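Local coordinates for core protein VP4 (Bluetongue virus, PDB 2JHP), which forms part of the viral inner capsid and acts as a multifunctional RNA-capping enzyme, with two bound S-adenosyl-L-homocysteine molecules and two guanines in this structure, at residues A[421-425]-A[449-455]; A[432-438]-A[498-504]; A[475-479]-A[512-516]; A[555-560]-A[618-622]; A[568-572]-A[637-641]. All coordinates share one frame; numbering follows the deposited sequence.

Interaction 1. Residues A[421-425]-A[449-455]; sequences EPSIY and FALPRST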
# COMPACT_ATOMS: atom_id res chain seq x y z
N GLU A 421 -9.86 11.11 15.53
CA GLU A 421 -9.84 12.12 14.46
C GLU A 421 -8.81 13.24 14.68
O GLU A 421 -8.07 13.57 13.76
CB GLU A 421 -11.23 12.73 14.27
CG GLU A 421 -12.14 11.94 13.34
CD GLU A 421 -12.97 10.84 14.01
OE1 GLU A 421 -12.62 10.35 15.12
OE2 GLU A 421 -14.00 10.47 13.40
N PRO A 422 -8.77 13.83 15.89
CA PRO A 422 -7.78 14.89 16.10
C PRO A 422 -6.39 14.49 15.64
O PRO A 422 -5.76 15.21 14.87
CB PRO A 422 -7.81 15.11 17.62
CG PRO A 422 -9.21 14.72 18.03
CD PRO A 422 -9.59 13.59 17.09
N SER A 423 -5.91 13.33 16.10
CA SER A 423 -4.53 12.93 15.84
C SER A 423 -4.39 12.43 14.41
O SER A 423 -3.29 12.43 13.85
CB SER A 423 -4.05 11.88 16.86
OG SER A 423 -4.76 10.66 16.70
N ILE A 424 -5.52 11.99 13.83
CA ILE A 424 -5.58 11.62 12.42
C ILE A 424 -5.38 12.87 11.57
O ILE A 424 -4.51 12.89 10.71
CB ILE A 424 -6.92 10.89 12.05
CG1 ILE A 424 -6.96 9.47 12.66
CG2 ILE A 424 -7.15 10.85 10.52
CD1 ILE A 424 -8.27 8.73 12.49
N TYR A 425 -6.15 13.91 11.84
CA TYR A 425 -6.01 15.18 11.13
C TYR A 425 -4.64 15.81 11.35
O TYR A 425 -4.08 16.42 10.45
CB TYR A 425 -7.16 16.14 11.48
CG TYR A 425 -8.49 15.71 10.92
CD1 TYR A 425 -9.55 15.34 11.76
CD2 TYR A 425 -8.69 15.64 9.54
CE1 TYR A 425 -10.79 14.92 11.22
CE2 TYR A 425 -9.92 15.21 9.00
CZ TYR A 425 -10.95 14.86 9.84
OH TYR A 425 -12.12 14.47 9.26
N PHE A 449 -13.59 2.88 8.95
CA PHE A 449 -14.67 3.81 9.19
C PHE A 449 -14.45 5.03 8.30
O PHE A 449 -13.31 5.40 8.00
CB PHE A 449 -14.74 4.19 10.67
CG PHE A 449 -13.55 4.97 11.17
CD1 PHE A 449 -13.53 6.38 11.13
CD2 PHE A 449 -12.45 4.31 11.71
CE1 PHE A 449 -12.45 7.09 11.60
CE2 PHE A 449 -11.36 5.04 12.18
CZ PHE A 449 -11.37 6.43 12.12
N ALA A 450 -15.55 5.65 7.88
CA ALA A 450 -15.53 6.82 7.01
C ALA A 450 -15.47 8.13 7.78
O ALA A 450 -16.25 8.37 8.68
CB ALA A 450 -16.76 6.80 6.10
N LEU A 451 -14.52 8.99 7.40
CA LEU A 451 -14.48 10.39 7.85
C LEU A 451 -15.49 11.17 7.03
O LEU A 451 -15.60 10.94 5.83
CB LEU A 451 -13.08 11.00 7.65
CG LEU A 451 -11.89 10.55 8.50
CD1 LEU A 451 -10.71 11.47 8.29
CD2 LEU A 451 -12.25 10.45 9.98
N PRO A 452 -16.27 12.05 7.67
CA PRO A 452 -17.16 12.90 6.87
C PRO A 452 -16.38 13.72 5.85
O PRO A 452 -15.44 14.41 6.23
CB PRO A 452 -17.82 13.81 7.93
CG PRO A 452 -17.75 13.03 9.19
CD PRO A 452 -16.45 12.30 9.12
N ARG A 453 -16.74 13.61 4.58
CA ARG A 453 -16.07 14.35 3.49
C ARG A 453 -15.94 15.86 3.71
O ARG A 453 -14.89 16.44 3.45
CB ARG A 453 -16.76 14.13 2.16
CG ARG A 453 -16.53 12.77 1.56
CD ARG A 453 -17.07 12.74 0.17
NE ARG A 453 -16.83 11.46 -0.45
CZ ARG A 453 -17.63 10.40 -0.34
NH1 ARG A 453 -17.31 9.27 -0.94
NH2 ARG A 453 -18.75 10.48 0.38
N SER A 454 -17.02 16.48 4.17
CA SER A 454 -17.04 17.92 4.36
C SER A 454 -16.09 18.33 5.47
O SER A 454 -15.45 19.37 5.40
CB SER A 454 -18.46 18.43 4.63
OG SER A 454 -18.94 17.95 5.87
N THR A 455 -15.99 17.49 6.50
CA THR A 455 -15.05 17.73 7.59
C THR A 455 -13.60 17.62 7.09
O THR A 455 -12.74 18.43 7.46
CB THR A 455 -15.31 16.75 8.77
OG1 THR A 455 -16.70 16.75 9.08
CG2 THR A 455 -14.55 17.19 10.01
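The helical turn E421–Y425 faces the loop F449–P452 and the start of the next helix at a distance, with the CA atoms of E421 and L451 8.3 Å apart, and long side chains bridge the gap. L451 pushes in between E421 and Y425 and gives each a methyl. Its CD1 meets the phenol end of Y425, 3.5 Å from OH, the two side chains coming from opposite directions. Its CD2 lies 3.7 Å from CG of E421, whose chain runs past the leucine in the opposite sense. A bend at chi2 (89°) then swings the E421 carboxylate toward the F449 ring, with OE2 4.1 Å from CE1. The elements belong to a Rossmann-like methyltransferase fold: helix 421-430 leads into strand 433-437, and P452 occupies the N-cap position of helix 453-460, after a backbone hydrogen bond ties L451 to W437 of that strand. I424 points its CD1 at the rim of the F449 ring, 3.9 Å from CZ and near the ring plane. At the far end, Y425 crosses T455 at about a right angle, OH standing 3.7 Å from CG2, while the threonine's OG1 is hydrogen-bonded to E630.

Interaction 2. Residues A[432-438]-A[498-504]; sequences VIATAWV and NFAVSLK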
# COMPACT_ATOMS: atom_id res chain seq x y z
N VAL A 432 3.52 13.76 3.98
CA VAL A 432 3.83 14.09 2.59
C VAL A 432 2.72 13.56 1.71
O VAL A 432 2.39 14.15 0.69
CB VAL A 432 5.18 13.49 2.12
CG1 VAL A 432 5.41 13.78 0.65
CG2 VAL A 432 6.33 14.05 2.94
N ILE A 433 2.16 12.43 2.13
CA ILE A 433 1.02 11.80 1.47
C ILE A 433 0.32 10.91 2.47
O ILE A 433 0.92 10.01 3.06
CB ILE A 433 1.40 11.00 0.18
CG1 ILE A 433 0.13 10.46 -0.49
CG2 ILE A 433 2.42 9.91 0.46
CD1 ILE A 433 0.29 10.00 -1.92
N ALA A 434 -0.96 11.19 2.69
CA ALA A 434 -1.77 10.40 3.61
C ALA A 434 -3.13 10.09 3.00
O ALA A 434 -3.62 10.84 2.14
CB ALA A 434 -1.91 11.13 4.93
N THR A 435 -3.73 8.97 3.40
CA THR A 435 -5.06 8.60 2.93
C THR A 435 -6.04 8.43 4.08
O THR A 435 -5.66 8.05 5.18
CB THR A 435 -5.06 7.30 2.11
OG1 THR A 435 -4.51 6.24 2.91
CG2 THR A 435 -4.28 7.45 0.82
N ALA A 436 -7.31 8.70 3.80
CA ALA A 436 -8.39 8.46 4.74
C ALA A 436 -9.63 7.98 4.00
O ALA A 436 -10.01 8.52 2.96
CB ALA A 436 -8.69 9.71 5.54
N TRP A 437 -10.25 6.96 4.55
CA TRP A 437 -11.47 6.40 3.98
C TRP A 437 -12.69 7.31 4.22
O TRP A 437 -12.94 7.73 5.35
CB TRP A 437 -11.71 5.02 4.60
CG TRP A 437 -12.89 4.35 4.07
CD1 TRP A 437 -14.15 4.37 4.60
CD2 TRP A 437 -12.97 3.54 2.89
NE1 TRP A 437 -15.00 3.60 3.84
CE2 TRP A 437 -14.30 3.08 2.78
CE3 TRP A 437 -12.04 3.13 1.94
CZ2 TRP A 437 -14.73 2.25 1.75
CZ3 TRP A 437 -12.46 2.31 0.90
CH2 TRP A 437 -13.80 1.87 0.81
N VAL A 438 -13.43 7.61 3.15
CA VAL A 438 -14.59 8.49 3.20
C VAL A 438 -15.81 7.80 2.60
O VAL A 438 -16.93 8.33 2.67
CB VAL A 438 -14.35 9.84 2.48
CG1 VAL A 438 -13.32 10.68 3.24
CG2 VAL A 438 -13.93 9.64 1.04
N ASN A 498 -13.35 6.42 -2.89
CA ASN A 498 -13.63 6.09 -1.50
C ASN A 498 -12.63 6.68 -0.52
O ASN A 498 -12.83 6.60 0.69
CB ASN A 498 -13.61 4.58 -1.30
CG ASN A 498 -14.79 3.88 -1.95
OD1 ASN A 498 -15.93 4.35 -1.87
ND2 ASN A 498 -14.52 2.76 -2.59
N PHE A 499 -11.53 7.25 -1.03
CA PHE A 499 -10.47 7.77 -0.18
C PHE A 499 -10.33 9.30 -0.30
O PHE A 499 -10.55 9.89 -1.37
CB PHE A 499 -9.12 7.11 -0.50
CG PHE A 499 -9.05 5.60 -0.20
CD1 PHE A 499 -9.29 4.66 -1.20
CD2 PHE A 499 -8.68 5.13 1.06
CE1 PHE A 499 -9.20 3.28 -0.91
CE2 PHE A 499 -8.59 3.78 1.32
CZ PHE A 499 -8.86 2.86 0.33
N ALA A 500 -10.01 9.94 0.81
CA ALA A 500 -9.47 11.29 0.71
C ALA A 500 -7.97 11.15 0.77
O ALA A 500 -7.45 10.29 1.48
CB ALA A 500 -9.99 12.24 1.84
N VAL A 501 -7.29 11.99 -0.01
CA VAL A 501 -5.84 12.02 -0.05
C VAL A 501 -5.33 13.41 0.18
O VAL A 501 -5.81 14.38 -0.42
CB VAL A 501 -5.28 11.52 -1.39
CG1 VAL A 501 -3.77 11.48 -1.33
CG2 VAL A 501 -5.82 10.15 -1.74
N SER A 502 -4.35 13.51 1.06
CA SER A 502 -3.66 14.76 1.33
C SER A 502 -2.26 14.70 0.75
O SER A 502 -1.60 13.68 0.84
CB SER A 502 -3.61 14.99 2.85
OG SER A 502 -2.94 13.92 3.50
N LEU A 503 -1.80 15.81 0.15
CA LEU A 503 -0.48 15.87 -0.49
C LEU A 503 0.30 17.10 -0.06
O LEU A 503 -0.26 18.19 -0.02
CB LEU A 503 -0.62 15.88 -2.01
CG LEU A 503 -1.26 14.72 -2.76
CD1 LEU A 503 -1.39 15.04 -4.22
CD2 LEU A 503 -0.42 13.48 -2.59
N LYS A 504 1.59 16.93 0.25
CA LYS A 504 2.49 18.07 0.49
C LYS A 504 2.94 18.64 -0.86
O LYS A 504 4.08 18.47 -1.28
CB LYS A 504 3.68 17.70 1.37
CG LYS A 504 4.36 18.90 2.03
CD LYS A 504 5.02 18.51 3.34
CE LYS A 504 5.55 19.72 4.09
NZ LYS A 504 5.81 19.40 5.51
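W437 and F499, a non-hydrogen-bonded antiparallel pair, form a T-shaped contact: the six-membered edge of the indole is aimed at the phenyl face, with centroids 5.0 Å apart and planes at 87°. With CG anti to the backbone N (chi1 -178°), the indole of W437 leans across toward the partner strand, which brings CE3 to 3.6 Å from CE2 of F499. N498 lies alongside the same indole and places its CB over the face, 3.7 Å from the centroid of the six-membered ring, in a CH-pi contact; its amide plane is inclined 32° to the ring. Further along this face of the sheet, T435 and V501 stand side by side, methyl CG2 to methyl CG2 at 4.0 Å, and I433 leans on L503, CD1 to CD2 at 3.6 Å. The reverse face carries smaller groups, A434 beside S502 and A436 beside A500. Six backbone hydrogen bonds join the strands, among them V438 N to N498 O at 2.7 Å. F499 also meets F410 and W495 edge-to-face, and W437 meets Y446, three residues that line a guanine pocket. The pair belongs to the seven-stranded mixed sheet of a class I methyltransferase, set between parallel strand 406-408 and antiparallel strand 466-469. Helices 114-128 and 470-480 pack on the I433, T435, V501 and L503 face, and helix 453-460 on that of A500.

Interaction 3. Residues A[475-479]-A[512-516]; sequences LFLMW and VPDIS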
# COMPACT_ATOMS: atom_id res chain seq x y z
N LEU A 475 -5.16 12.06 -10.70
CA LEU A 475 -5.19 12.97 -11.84
C LEU A 475 -4.25 14.16 -11.63
O LEU A 475 -3.64 14.66 -12.58
CB LEU A 475 -6.62 13.45 -12.05
CG LEU A 475 -7.49 12.76 -13.11
CD1 LEU A 475 -6.77 11.66 -13.89
CD2 LEU A 475 -8.79 12.27 -12.52
N PHE A 476 -4.16 14.62 -10.38
CA PHE A 476 -3.20 15.64 -10.02
C PHE A 476 -1.77 15.17 -10.28
O PHE A 476 -0.97 15.90 -10.86
CB PHE A 476 -3.37 16.03 -8.55
CG PHE A 476 -2.54 17.22 -8.15
CD1 PHE A 476 -2.95 18.51 -8.48
CD2 PHE A 476 -1.34 17.05 -7.46
CE1 PHE A 476 -2.19 19.61 -8.11
CE2 PHE A 476 -0.59 18.14 -7.10
CZ PHE A 476 -1.02 19.42 -7.42
N LEU A 477 -1.47 13.94 -9.87
CA LEU A 477 -0.13 13.38 -10.03
C LEU A 477 0.15 13.01 -11.47
O LEU A 477 1.28 13.11 -11.90
CB LEU A 477 0.10 12.16 -9.11
CG LEU A 477 0.08 12.45 -7.61
CD1 LEU A 477 -0.17 11.20 -6.77
CD2 LEU A 477 1.37 13.14 -7.21
N MET A 478 -0.86 12.57 -12.21
CA MET A 478 -0.69 12.41 -13.65
C MET A 478 -0.16 13.73 -14.26
O MET A 478 0.76 13.73 -15.08
CB MET A 478 -1.99 12.00 -14.33
CG MET A 478 -2.27 10.52 -14.24
SD MET A 478 -3.74 10.04 -15.16
CE MET A 478 -3.92 8.34 -14.63
N TRP A 479 -0.72 14.83 -13.78
CA TRP A 479 -0.52 16.16 -14.35
C TRP A 479 0.80 16.80 -13.93
O TRP A 479 1.47 17.41 -14.75
CB TRP A 479 -1.71 17.02 -13.93
CG TRP A 479 -1.69 18.44 -14.34
CD1 TRP A 479 -1.35 18.95 -15.54
CD2 TRP A 479 -2.10 19.55 -13.53
NE1 TRP A 479 -1.49 20.32 -15.54
CE2 TRP A 479 -1.96 20.71 -14.31
CE3 TRP A 479 -2.57 19.67 -12.21
CZ2 TRP A 479 -2.25 21.99 -13.82
CZ3 TRP A 479 -2.87 20.94 -11.73
CH2 TRP A 479 -2.70 22.08 -12.53
N VAL A 512 -5.09 27.13 -11.82
CA VAL A 512 -5.98 26.73 -12.91
C VAL A 512 -7.03 25.68 -12.45
O VAL A 512 -6.74 24.89 -11.54
CB VAL A 512 -5.13 26.26 -14.15
CG1 VAL A 512 -4.57 24.87 -13.93
CG2 VAL A 512 -5.93 26.32 -15.43
N PRO A 513 -8.25 25.69 -13.04
CA PRO A 513 -9.30 24.77 -12.61
C PRO A 513 -9.19 23.37 -13.23
O PRO A 513 -10.14 22.90 -13.88
CB PRO A 513 -10.57 25.46 -13.13
CG PRO A 513 -10.13 26.12 -14.39
CD PRO A 513 -8.71 26.57 -14.13
N ASP A 514 -8.06 22.71 -13.00
CA ASP A 514 -7.82 21.39 -13.58
C ASP A 514 -8.73 20.28 -13.03
O ASP A 514 -9.16 20.32 -11.88
CB ASP A 514 -6.36 21.00 -13.42
CG ASP A 514 -6.02 19.73 -14.16
OD1 ASP A 514 -5.85 19.78 -15.41
OD2 ASP A 514 -5.93 18.68 -13.49
N ILE A 515 -9.02 19.30 -13.88
CA ILE A 515 -9.84 18.12 -13.56
C ILE A 515 -9.56 17.54 -12.17
O ILE A 515 -10.49 17.17 -11.46
CB ILE A 515 -9.69 17.05 -14.69
CG1 ILE A 515 -10.82 17.18 -15.69
CG2 ILE A 515 -9.69 15.63 -14.15
CD1 ILE A 515 -10.46 16.65 -17.05
N SER A 516 -8.28 17.48 -11.80
CA SER A 516 -7.84 17.03 -10.48
C SER A 516 -8.62 17.73 -9.37
O SER A 516 -8.97 17.13 -8.37
CB SER A 516 -6.34 17.29 -10.33
OG SER A 516 -6.04 18.67 -10.41
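The carboxylate of D514 lies flat over one face of the W479 indole, the planes only 12° apart and CG 3.9 Å above the ring plane, while CB adds a CH-pi contact 4.0 Å from the centroid of the six-membered ring. V512 reaches the same six-membered ring obliquely, CG1 3.6 Å from CH2. The F476 ring presents its edge to S516, CD1 being 3.6 Å from OG in the ring plane. Beside these, L475 CG packs 3.8 Å from I515 CG2, joining helix 470-480 to the irregular loop that leads toward helix 523-533. That loop is shaped by an Asx turn: D514 OD2 accepts from S516 N at 3.1 Å, from above the carboxylate plane, and through its anti lone pair from S516 OG, also at 3.1 Å. R60 forms a salt bridge to the same OD2, and E596 N bonds OD1. A carboxylate over an electron-rich ring would be poorly placed by itself; here R60 probably offsets the charge, and the Asx turn helps orient the group.

Interaction 4. Residues A[555-560]-A[618-622]; sequences LYVTLM and ALREY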
# COMPACT_ATOMS: atom_id res chain seq x y z
N LEU A 555 -21.05 25.90 -3.73
CA LEU A 555 -20.22 25.61 -2.55
C LEU A 555 -21.03 24.95 -1.44
O LEU A 555 -20.57 24.01 -0.77
CB LEU A 555 -19.53 26.88 -2.02
CG LEU A 555 -18.45 26.66 -0.96
CD1 LEU A 555 -17.22 25.93 -1.51
CD2 LEU A 555 -18.03 27.99 -0.36
N TYR A 556 -22.24 25.47 -1.23
CA TYR A 556 -23.13 25.01 -0.19
C TYR A 556 -23.55 23.57 -0.47
O TYR A 556 -23.59 22.74 0.45
CB TYR A 556 -24.35 25.93 -0.08
CG TYR A 556 -25.45 25.39 0.81
CD1 TYR A 556 -25.49 25.70 2.18
CD2 TYR A 556 -26.44 24.56 0.29
CE1 TYR A 556 -26.50 25.19 3.00
CE2 TYR A 556 -27.45 24.04 1.10
CZ TYR A 556 -27.48 24.36 2.44
OH TYR A 556 -28.49 23.84 3.22
N VAL A 557 -23.83 23.26 -1.73
CA VAL A 557 -24.24 21.92 -2.11
C VAL A 557 -23.07 20.93 -1.99
O VAL A 557 -23.24 19.87 -1.38
CB VAL A 557 -24.93 21.87 -3.50
CG1 VAL A 557 -25.05 20.44 -4.00
CG2 VAL A 557 -26.33 22.51 -3.42
N THR A 558 -21.91 21.29 -2.54
CA THR A 558 -20.72 20.43 -2.48
C THR A 558 -20.40 20.00 -1.05
O THR A 558 -20.21 18.82 -0.79
CB THR A 558 -19.46 21.09 -3.12
OG1 THR A 558 -19.34 22.43 -2.65
CG2 THR A 558 -19.54 21.09 -4.64
N LEU A 559 -20.38 20.97 -0.14
CA LEU A 559 -20.16 20.69 1.29
C LEU A 559 -21.30 19.88 1.96
O LEU A 559 -21.06 18.84 2.59
CB LEU A 559 -19.95 21.99 2.05
CG LEU A 559 -18.58 22.64 1.96
CD1 LEU A 559 -18.62 24.01 2.61
CD2 LEU A 559 -17.52 21.75 2.60
N MET A 560 -22.52 20.38 1.81
CA MET A 560 -23.68 19.84 2.50
C MET A 560 -24.05 18.45 2.00
O MET A 560 -24.62 17.67 2.74
CB MET A 560 -24.84 20.82 2.37
CG MET A 560 -25.97 20.63 3.37
SD MET A 560 -25.55 21.10 5.05
CE MET A 560 -25.42 22.87 4.89
N ALA A 618 -22.32 31.24 1.64
CA ALA A 618 -22.42 29.78 1.59
C ALA A 618 -21.93 29.17 2.90
O ALA A 618 -22.62 28.34 3.50
CB ALA A 618 -21.65 29.22 0.40
N LEU A 619 -20.74 29.61 3.34
CA LEU A 619 -20.11 29.08 4.56
C LEU A 619 -20.96 29.33 5.80
O LEU A 619 -21.11 28.45 6.65
CB LEU A 619 -18.70 29.66 4.76
CG LEU A 619 -17.40 28.96 4.30
CD1 LEU A 619 -17.42 27.44 4.50
CD2 LEU A 619 -17.04 29.30 2.86
N ARG A 620 -21.53 30.53 5.89
CA ARG A 620 -22.41 30.90 7.00
C ARG A 620 -23.64 30.00 7.02
O ARG A 620 -24.04 29.52 8.08
CB ARG A 620 -22.85 32.35 6.90
CG ARG A 620 -21.85 33.34 7.45
CD ARG A 620 -22.53 34.68 7.68
NE ARG A 620 -21.58 35.79 7.63
CZ ARG A 620 -21.89 37.07 7.81
NH1 ARG A 620 -23.14 37.43 8.08
NH2 ARG A 620 -20.93 37.99 7.73
N GLU A 621 -24.22 29.79 5.84
CA GLU A 621 -25.40 28.95 5.70
C GLU A 621 -25.06 27.52 6.08
O GLU A 621 -25.90 26.81 6.63
CB GLU A 621 -25.94 29.01 4.27
CG GLU A 621 -27.41 28.63 4.15
CD GLU A 621 -28.30 29.47 5.05
OE1 GLU A 621 -28.45 30.68 4.78
OE2 GLU A 621 -28.85 28.92 6.03
N TYR A 622 -23.83 27.11 5.79
CA TYR A 622 -23.39 25.76 6.09
C TYR A 622 -23.23 25.51 7.60
O TYR A 622 -23.77 24.53 8.13
CB TYR A 622 -22.10 25.43 5.34
CG TYR A 622 -21.58 24.04 5.66
CD1 TYR A 622 -22.07 22.92 4.99
CD2 TYR A 622 -20.60 23.85 6.64
CE1 TYR A 622 -21.60 21.64 5.28
CE2 TYR A 622 -20.13 22.59 6.93
CZ TYR A 622 -20.63 21.48 6.25
OH TYR A 622 -20.16 20.23 6.55
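The hydroxyl of Y622 is hydrogen-bonded to both S454 OG and E630 OE2, which anchors a ring lying against L559 and M560. The contact is helix-to-helix packing in the C-terminal helical region: the axes of 555-560 and 618-622 approach to 9.2 Å and run in roughly the same direction, 37° apart. They come closest where A618 faces Y556, the small alanine letting the CA atoms sit 5.1 Å apart. Y622 has its CG anti to the backbone N (chi1 178°), a setting that carries the ring across to the neighbouring helix. There L559 covers part of one face with CD1, set toward the rim, and its CB touches CE1 at 3.6 Å. M560 bends back at chi2 and chi3, bringing its methyl CE to CD1 of the ring at 3.4 Å, and its SD makes an oblique Met-aromatic contact 4.8 Å from the ring centroid. On the more exposed flank, Y556 crosses the aliphatic part of E621, CE1 lying 3.7 Å from CG, while E621 OE2 has a weak hydrogen bond to T536. L559 is also packed against helix 453-460, and L555 and L619 against F572 of helix 568-576. On the side facing helix 568-576, CD2 of L555 meets CD2 of L619 at 3.6 Å, with A618 CB 3.9 Å from the same L555 methyl.

Interaction 5. Residues A[568-572]-A[637-641]; sequences LFWWF and WLELL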
# COMPACT_ATOMS: atom_id res chain seq x y z
N LEU A 568 -10.36 23.20 -0.97
CA LEU A 568 -10.89 24.54 -0.72
C LEU A 568 -9.88 25.65 -1.01
O LEU A 568 -10.20 26.62 -1.69
CB LEU A 568 -11.41 24.67 0.71
CG LEU A 568 -12.78 24.06 1.00
CD1 LEU A 568 -13.21 24.40 2.42
CD2 LEU A 568 -13.83 24.55 0.00
N PHE A 569 -8.66 25.50 -0.50
CA PHE A 569 -7.65 26.55 -0.64
C PHE A 569 -7.37 26.86 -2.11
O PHE A 569 -7.42 28.00 -2.53
CB PHE A 569 -6.36 26.16 0.05
CG PHE A 569 -5.75 27.26 0.83
CD1 PHE A 569 -5.55 27.14 2.21
CD2 PHE A 569 -5.39 28.44 0.21
CE1 PHE A 569 -5.00 28.19 2.94
CE2 PHE A 569 -4.84 29.47 0.92
CZ PHE A 569 -4.64 29.35 2.29
N TRP A 570 -7.07 25.82 -2.88
CA TRP A 570 -6.84 25.94 -4.32
C TRP A 570 -8.10 26.44 -5.04
O TRP A 570 -8.02 27.31 -5.92
CB TRP A 570 -6.36 24.58 -4.84
CG TRP A 570 -6.21 24.44 -6.30
CD1 TRP A 570 -6.28 25.43 -7.24
CD2 TRP A 570 -5.92 23.23 -7.00
NE1 TRP A 570 -6.06 24.90 -8.50
CE2 TRP A 570 -5.84 23.55 -8.37
CE3 TRP A 570 -5.71 21.90 -6.60
CZ2 TRP A 570 -5.57 22.59 -9.35
CZ3 TRP A 570 -5.45 20.94 -7.58
CH2 TRP A 570 -5.37 21.30 -8.93
N TRP A 571 -9.25 25.90 -4.65
CA TRP A 571 -10.54 26.30 -5.22
C TRP A 571 -10.83 27.79 -4.98
O TRP A 571 -11.11 28.52 -5.92
CB TRP A 571 -11.66 25.41 -4.70
CG TRP A 571 -12.87 25.39 -5.57
CD1 TRP A 571 -13.05 24.66 -6.71
CD2 TRP A 571 -14.08 26.13 -5.38
NE1 TRP A 571 -14.29 24.90 -7.24
CE2 TRP A 571 -14.94 25.81 -6.44
CE3 TRP A 571 -14.51 27.05 -4.41
CZ2 TRP A 571 -16.21 26.37 -6.57
CZ3 TRP A 571 -15.77 27.60 -4.53
CH2 TRP A 571 -16.61 27.26 -5.60
N PHE A 572 -10.74 28.24 -3.72
CA PHE A 572 -10.88 29.66 -3.41
C PHE A 572 -9.87 30.49 -4.20
O PHE A 572 -10.16 31.63 -4.59
CB PHE A 572 -10.72 29.94 -1.91
CG PHE A 572 -11.87 29.47 -1.06
CD1 PHE A 572 -13.18 29.57 -1.50
CD2 PHE A 572 -11.64 28.93 0.20
CE1 PHE A 572 -14.24 29.14 -0.71
CE2 PHE A 572 -12.69 28.50 1.00
CZ PHE A 572 -13.99 28.60 0.54
N TRP A 637 -11.94 29.66 7.29
CA TRP A 637 -12.08 30.08 5.89
C TRP A 637 -12.86 31.39 5.78
O TRP A 637 -12.61 32.18 4.87
CB TRP A 637 -12.76 28.99 5.05
CG TRP A 637 -12.02 27.70 4.97
CD1 TRP A 637 -12.34 26.54 5.61
CD2 TRP A 637 -10.86 27.41 4.18
NE1 TRP A 637 -11.44 25.56 5.30
CE2 TRP A 637 -10.53 26.06 4.42
CE3 TRP A 637 -10.08 28.16 3.30
CZ2 TRP A 637 -9.43 25.44 3.81
CZ3 TRP A 637 -8.99 27.55 2.69
CH2 TRP A 637 -8.68 26.20 2.95
N LEU A 638 -13.81 31.59 6.69
CA LEU A 638 -14.59 32.83 6.75
C LEU A 638 -13.68 34.02 7.01
O LEU A 638 -13.68 34.99 6.25
CB LEU A 638 -15.67 32.75 7.83
CG LEU A 638 -16.97 32.03 7.49
CD1 LEU A 638 -17.75 31.75 8.76
CD2 LEU A 638 -17.81 32.85 6.53
N GLU A 639 -12.88 33.93 8.07
CA GLU A 639 -11.89 34.95 8.42
C GLU A 639 -10.68 34.96 7.48
O GLU A 639 -9.75 35.77 7.64
CB GLU A 639 -11.44 34.79 9.88
CG GLU A 639 -12.53 35.09 10.90
CD GLU A 639 -11.98 35.30 12.31
OE1 GLU A 639 -11.41 36.39 12.58
OE2 GLU A 639 -12.14 34.39 13.15
N LEU A 640 -10.68 34.05 6.49
CA LEU A 640 -9.70 34.08 5.41
C LEU A 640 -10.22 34.81 4.18
O LEU A 640 -9.47 35.54 3.54
CB LEU A 640 -9.24 32.67 5.04
CG LEU A 640 -8.14 32.56 3.98
CD1 LEU A 640 -7.13 31.48 4.35
CD2 LEU A 640 -8.72 32.31 2.58
N LEU A 641 -11.49 34.61 3.83
CA LEU A 641 -12.07 35.27 2.67
C LEU A 641 -12.28 36.77 2.89
O LEU A 641 -12.06 37.57 1.98
CB LEU A 641 -13.39 34.61 2.25
CG LEU A 641 -13.42 33.43 1.26
CD1 LEU A 641 -12.38 33.60 0.15
CD2 LEU A 641 -13.23 32.10 1.95
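An aromatic cluster of F569, F572 and W637 joins helix 568-576 to the last helix of the chain, 635-641, in the C-terminal helical region. The axes of the short segments run 24° from parallel but stay 12.4 Å apart, so the span is filled by large side chains, W637 above all. Its indole projects toward the first turn of helix 568-576 and meets three residues there. L568 lays CD1 over one face, 3.8 Å from the centroid of the five-membered ring, a CH-pi contact. F569 receives the edge of the indole on its face in an offset edge-to-face pair, with ring centroids 5.2 Å apart and planes at 72°. F572 approaches obliquely, its plane at 58° to that of the indole and its CE2 3.5 Å from W637 CE3. The indole NE1 is hydrogen-bonded to the backbone O of L458, so the ring's rotation is tied to helix 453-460, which also packs on L568. One turn further on, L641 makes a CH-pi contact over one face of the F572 ring, CD2 standing above its centre, 3.8 Å from the centroid. L640 crosses F569 at about a right angle, and its CD1 lies 3.9 Å from CZ of that ring.

In the fold
Interactions 1 and 2 share the methyltransferase sheet and meet where L451 N bonds to W437 O at 2.9 Å. They lie beside its ligands: the side chains of I424 and T435 are each about 7 Å from a bound S-adenosyl-L-homocysteine, and that of F499 is about 4 Å from a guanine. Interaction 3 packs on the face of this sheet that also carries F499, F476 touching L503, and passes on to interaction 5 through W570, whose NE1 lies 3.1 Å from V512 O. Interactions 4 and 5, with centres 13 Å apart, interlock through L555, L619 and F572. S454 OG and Y622 OH, 2.7 Å apart, tie interaction 4 back to interaction 1, linking the helical region to the methyltransferase.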